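Local coordinates for protein cytochrome c, 1 heme-binding site (Geobacter sulfurreducens, PDB 4RLR) that binds one heme and probably carries electrons as a low-potential monoheme cytochrome, essential for accepting electrons from an electrode, at residues Leu66-Leu70 / Phe102-Val106. Coordinates in Å, arbitrary orientation, origin at the centre of the assembly. Residues are numbered along the deposited sequence.
Sequences LMRRL and FKAWV. With HEM (protoporphyrin IX containing Fe), chain B.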
ATOM      1  N   LEU A  66      -4.187   0.602   0.803  1.00 22.48           N
ATOM      2  CA  LEU A  66      -2.815   0.860   1.202  1.00 20.17           C
ATOM      3  C   LEU A  66      -2.803   1.682   2.478  1.00 22.74           C
ATOM      4  O   LEU A  66      -1.957   1.469   3.370  1.00 23.53           O
ATOM      5  CB  LEU A  66      -2.096   1.612   0.092  1.00 23.23           C
ATOM      6  CG  LEU A  66      -0.645   1.977   0.326  1.00 20.19           C
ATOM      7  CD1 LEU A  66       0.178   0.724   0.474  1.00 21.58           C
ATOM      8  CD2 LEU A  66      -0.149   2.825  -0.816  1.00 19.44           C
ATOM      9  N   MET A  67      -3.743   2.624   2.560  1.00 22.11           N
ATOM     10  CA  MET A  67      -3.875   3.471   3.745  1.00 23.45           C
ATOM     11  C   MET A  67      -4.305   2.638   4.958  1.00 22.35           C
ATOM     12  O   MET A  67      -3.695   2.739   6.033  1.00 25.27           O
ATOM     13  CB  MET A  67      -4.815   4.659   3.479  1.00 23.37           C
ATOM     14  CG  MET A  67      -4.324   5.619   2.377  1.00 24.64           C
ATOM     15  SD  MET A  67      -4.561   4.958   0.672  1.00 24.69           S
ATOM     16  CE  MET A  67      -5.799   6.079   0.012  1.00 23.18           C
ATOM     17  N   ARG A  68      -5.296   1.767   4.779  1.00 19.49           N
ATOM     18  CA  ARG A  68      -5.732   0.870   5.849  1.00 22.79           C
ATOM     19  C   ARG A  68      -4.622  -0.075   6.335  1.00 23.57           C
ATOM     20  O   ARG A  68      -4.480  -0.299   7.533  1.00 24.09           O
ATOM     21  CB  ARG A  68      -6.931   0.046   5.418  1.00 23.95           C
ATOM     22  CG  ARG A  68      -8.218   0.866   5.225  1.00 24.56           C
ATOM     23  CD  ARG A  68      -9.400  -0.046   5.164  1.00 25.56           C
ATOM     24  NE  ARG A  68      -9.452  -0.771   3.908  1.00 26.68           N
ATOM     25  CZ  ARG A  68      -9.807  -0.236   2.746  1.00 27.28           C
ATOM     26  NH1 ARG A  68     -10.139   1.057   2.674  1.00 29.25           N
ATOM     27  NH2 ARG A  68      -9.822  -0.989   1.654  1.00 25.54           N
ATOM     28  N   ARG A  69      -3.848  -0.644   5.416  1.00 19.79           N
ATOM     29  CA  ARG A  69      -2.935  -1.696   5.810  1.00 21.96           C
ATOM     30  C   ARG A  69      -1.670  -1.096   6.414  1.00 23.84           C
ATOM     31  O   ARG A  69      -1.059  -1.711   7.305  1.00 20.81           O
ATOM     32  CB  ARG A  69      -2.611  -2.623   4.650  1.00 23.87           C
ATOM     33  CG  ARG A  69      -3.805  -3.410   4.082  1.00 23.38           C
ATOM     34  CD  ARG A  69      -4.766  -3.930   5.161  1.00 23.28           C
ATOM     35  NE  ARG A  69      -5.774  -4.846   4.615  1.00 19.27           N
ATOM     36  CZ  ARG A  69      -5.544  -6.119   4.309  1.00 20.17           C
ATOM     37  NH1 ARG A  69      -4.332  -6.656   4.468  1.00 23.07           N
ATOM     38  NH2 ARG A  69      -6.518  -6.870   3.821  1.00 22.15           N
ATOM     39  N   LEU A  70      -1.276   0.098   5.951  1.00 21.03           N
ATOM     40  CA  LEU A  70      -0.108   0.759   6.531  1.00 21.74           C
ATOM     41  C   LEU A  70      -0.399   1.626   7.793  1.00 26.10           C
ATOM     42  O   LEU A  70       0.545   2.147   8.436  1.00 23.28           O
ATOM     43  CB  LEU A  70       0.645   1.575   5.484  1.00 22.80           C
ATOM     44  CG  LEU A  70       1.384   0.789   4.391  1.00 20.42           C
ATOM     45  CD1 LEU A  70       2.256   1.741   3.616  1.00 18.98           C
ATOM     46  CD2 LEU A  70       2.196  -0.387   4.959  1.00 21.56           C
ATOM     47  N   PHE A 102       4.991   7.431   2.944  1.00 22.01           N
ATOM     48  CA  PHE A 102       3.784   6.981   2.256  1.00 24.92           C
ATOM     49  C   PHE A 102       2.627   7.981   2.389  1.00 22.59           C
ATOM     50  O   PHE A 102       1.862   8.157   1.446  1.00 27.33           O
ATOM     51  CB  PHE A 102       3.323   5.601   2.742  1.00 24.89           C
ATOM     52  CG  PHE A 102       4.032   4.444   2.096  1.00 23.51           C
ATOM     53  CD1 PHE A 102       5.222   3.962   2.632  1.00 24.09           C
ATOM     54  CD2 PHE A 102       3.501   3.812   0.994  1.00 21.24           C
ATOM     55  CE1 PHE A 102       5.868   2.886   2.063  1.00 25.88           C
ATOM     56  CE2 PHE A 102       4.127   2.733   0.410  1.00 23.17           C
ATOM     57  CZ  PHE A 102       5.322   2.267   0.944  1.00 26.38           C
ATOM     58  N   LYS A 103       2.481   8.638   3.538  1.00 25.56           N
ATOM     59  CA  LYS A 103       1.370   9.606   3.692  1.00 27.18           C
ATOM     60  C   LYS A 103       1.570  10.827   2.780  1.00 27.21           C
ATOM     61  O   LYS A 103       0.612  11.390   2.219  1.00 27.17           O
ATOM     62  CB  LYS A 103       1.198  10.046   5.142  1.00 28.00           C
ATOM     63  CG  LYS A 103       0.877   8.910   6.125  1.00 30.04           C
ATOM     64  CD  LYS A 103       0.188   9.423   7.376  1.00 30.76           C
ATOM     65  CE  LYS A 103      -0.385   8.296   8.234  1.00 33.21           C
ATOM     66  NZ  LYS A 103      -0.821   8.798   9.570  1.00 34.33           N
ATOM     67  N   ALA A 104       2.821  11.236   2.622  1.00 26.45           N
ATOM     68  CA  ALA A 104       3.141  12.348   1.723  1.00 26.57           C
ATOM     69  C   ALA A 104       2.864  11.975   0.286  1.00 27.07           C
ATOM     70  O   ALA A 104       2.395  12.785  -0.503  1.00 30.51           O
ATOM     71  CB  ALA A 104       4.579  12.746   1.870  1.00 26.68           C
ATOM     72  N   TRP A 105       3.162  10.740  -0.070  1.00 26.19           N
ATOM     73  CA  TRP A 105       2.986  10.320  -1.443  1.00 25.10           C
ATOM     74  C   TRP A 105       1.501  10.223  -1.771  1.00 24.97           C
ATOM     75  O   TRP A 105       1.043  10.662  -2.821  1.00 25.46           O
ATOM     76  CB  TRP A 105       3.662   8.966  -1.654  1.00 24.62           C
ATOM     77  CG  TRP A 105       3.457   8.415  -3.029  1.00 23.53           C
ATOM     78  CD1 TRP A 105       3.818   8.999  -4.198  1.00 23.68           C
ATOM     79  CD2 TRP A 105       2.843   7.170  -3.373  1.00 25.62           C
ATOM     80  NE1 TRP A 105       3.453   8.200  -5.262  1.00 24.24           N
ATOM     81  CE2 TRP A 105       2.864   7.064  -4.780  1.00 23.88           C
ATOM     82  CE3 TRP A 105       2.283   6.126  -2.629  1.00 24.48           C
ATOM     83  CZ2 TRP A 105       2.348   5.960  -5.457  1.00 25.57           C
ATOM     84  CZ3 TRP A 105       1.778   5.028  -3.303  1.00 23.26           C
ATOM     85  CH2 TRP A 105       1.812   4.956  -4.700  1.00 24.29           C
ATOM     86  N   VAL A 106       0.744   9.656  -0.858  1.00 23.62           N
ATOM     87  CA  VAL A 106      -0.645   9.363  -1.135  1.00 26.40           C
ATOM     88  C   VAL A 106      -1.454  10.651  -1.234  1.00 27.23           C
ATOM     89  O   VAL A 106      -2.369  10.732  -2.040  1.00 26.73           O
ATOM     90  CB  VAL A 106      -1.234   8.421  -0.088  1.00 24.60           C
ATOM     91  CG1 VAL A 106      -2.746   8.314  -0.239  1.00 29.50           C
ATOM     92  CG2 VAL A 106      -0.586   7.011  -0.225  1.00 22.61           C
TER
HETATM   93  CHA HEM B 201      -1.800  -7.821   1.660  1.00 20.02           C
HETATM   94  CHB HEM B 201       0.741  -3.726   1.308  1.00 16.52           C
HETATM   95  CHC HEM B 201       4.549  -6.195   2.933  1.00 19.56           C
HETATM   96  CHD HEM B 201       2.204 -10.359   2.710  1.00 18.80           C
HETATM   97  C1A HEM B 201      -1.442  -6.495   1.518  1.00 18.97           C
HETATM   98  C2A HEM B 201      -2.372  -5.437   1.234  1.00 17.72           C
HETATM   99  C3A HEM B 201      -1.682  -4.300   1.134  1.00 19.71           C
HETATM  100  C4A HEM B 201      -0.295  -4.606   1.355  1.00 17.63           C
HETATM  101  CMA HEM B 201      -2.225  -2.902   0.816  1.00 20.25           C
HETATM  102  CAA HEM B 201      -3.888  -5.641   1.089  1.00 20.91           C
HETATM  103  CBA HEM B 201      -4.338  -5.935  -0.341  1.00 19.09           C
HETATM  104  CGA HEM B 201      -5.858  -5.948  -0.339  1.00 22.62           C
HETATM  105  O1A HEM B 201      -6.506  -4.881  -0.385  1.00 21.30           O
HETATM  106  O2A HEM B 201      -6.432  -7.043  -0.278  1.00 20.02           O
HETATM  107  C1B HEM B 201       2.011  -4.057   1.714  1.00 18.17           C
HETATM  108  C2B HEM B 201       3.086  -3.128   1.849  1.00 16.63           C
HETATM  109  C3B HEM B 201       4.142  -3.797   2.307  1.00 17.85           C
HETATM  110  C4B HEM B 201       3.744  -5.173   2.478  1.00 20.09           C
HETATM  111  CMB HEM B 201       2.922  -1.661   1.459  1.00 17.28           C
HETATM  112  CAB HEM B 201       5.536  -3.261   2.646  1.00 19.30           C
HETATM  113  CBB HEM B 201       5.595  -2.151   3.426  1.00 19.36           C
HETATM  114  C1C HEM B 201       4.247  -7.525   2.968  1.00 19.68           C
HETATM  115  C2C HEM B 201       5.190  -8.551   3.342  1.00 19.79           C
HETATM  116  C3C HEM B 201       4.552  -9.731   3.265  1.00 20.13           C
HETATM  117  C4C HEM B 201       3.184  -9.443   2.884  1.00 18.46           C
HETATM  118  CMC HEM B 201       6.671  -8.263   3.676  1.00 22.76           C
HETATM  119  CAC HEM B 201       5.061 -11.168   3.579  1.00 21.53           C
HETATM  120  CBC HEM B 201       5.968 -11.393   4.556  1.00 23.42           C
HETATM  121  C1D HEM B 201       0.918 -10.056   2.361  1.00 18.99           C
HETATM  122  C2D HEM B 201      -0.089 -11.055   2.132  1.00 21.22           C
HETATM  123  C3D HEM B 201      -1.350 -10.270   1.796  1.00 20.58           C
HETATM  124  C4D HEM B 201      -0.961  -8.878   1.869  1.00 18.00           C
HETATM  125  CMD HEM B 201       0.116 -12.590   2.197  1.00 23.50           C
HETATM  126  CAD HEM B 201      -2.736 -10.831   1.457  1.00 22.38           C
HETATM  127  CBD HEM B 201      -3.445 -11.311   2.717  1.00 21.53           C
HETATM  128  CGD HEM B 201      -3.850 -10.094   3.508  1.00 21.33           C
HETATM  129  O1D HEM B 201      -4.710  -9.290   3.078  1.00 22.87           O
HETATM  130  O2D HEM B 201      -3.293  -9.923   4.601  1.00 23.80           O
HETATM  131  NA  HEM B 201      -0.180  -5.958   1.615  1.00 16.00           N
HETATM  132  NB  HEM B 201       2.433  -5.293   2.123  1.00 17.07           N
HETATM  133  NC  HEM B 201       3.019  -8.105   2.722  1.00 17.77           N
HETATM  134  ND  HEM B 201       0.378  -8.789   2.204  1.00 20.18           N
HETATM  135 FE   HEM B 201       1.471  -6.976   2.124  1.00 18.04          FE
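In this monoheme cytochrome c, segment 66-70 of helix 65-70 meets segment 102-106, the C-terminal end of helix 92-106. The segments run nearly antiparallel, at 169°, and their axes come no closer than 11.4 Å. That gap is wide, and Leu66, Met67, Leu70, Phe102, Trp105 and Val106 bridge it. Leu66 points toward 102-106 and reaches three residues there. Its CD2 lies 3.8 Å from Trp105 CZ3, near the plane of the indole and at its edge. The same CD2 is 4.2 Å from Phe102 CD2 and 4.3 Å from Val106 CG2. The other branch faces the heme, with Leu66 CD1 3.8 Å from the methyl carbon HEM CMB. Met67 starts out sideways, but its end swings across, and Met67 CE packs against Val106 CG1 at 3.8 Å. Arg69 takes no part in the helix contact and turns to the heme. Its NH1 and NH2 donate to the propionate oxygen HEM O1D at 3.0 and 3.1 Å. Leu70, one turn after Leu66, sets CD1 over the face of the Phe102 ring, 3.6 Å from the centroid, in a CH-pi contact. Its CD2 touches HEM CMB at 3.8 Å, and its side chain also lies close to that of Met84, an axial ligand of the heme iron. Behind the contact, Phe102 and Trp105 pack on helix 5-16, and Trp105 NE1 hydrogen-bonds to Thr128 O. No hydrogen bond joins the two segments. Between them the contact is purely apolar and buried, and Leu66 and Leu70 extend that core to the heme edge.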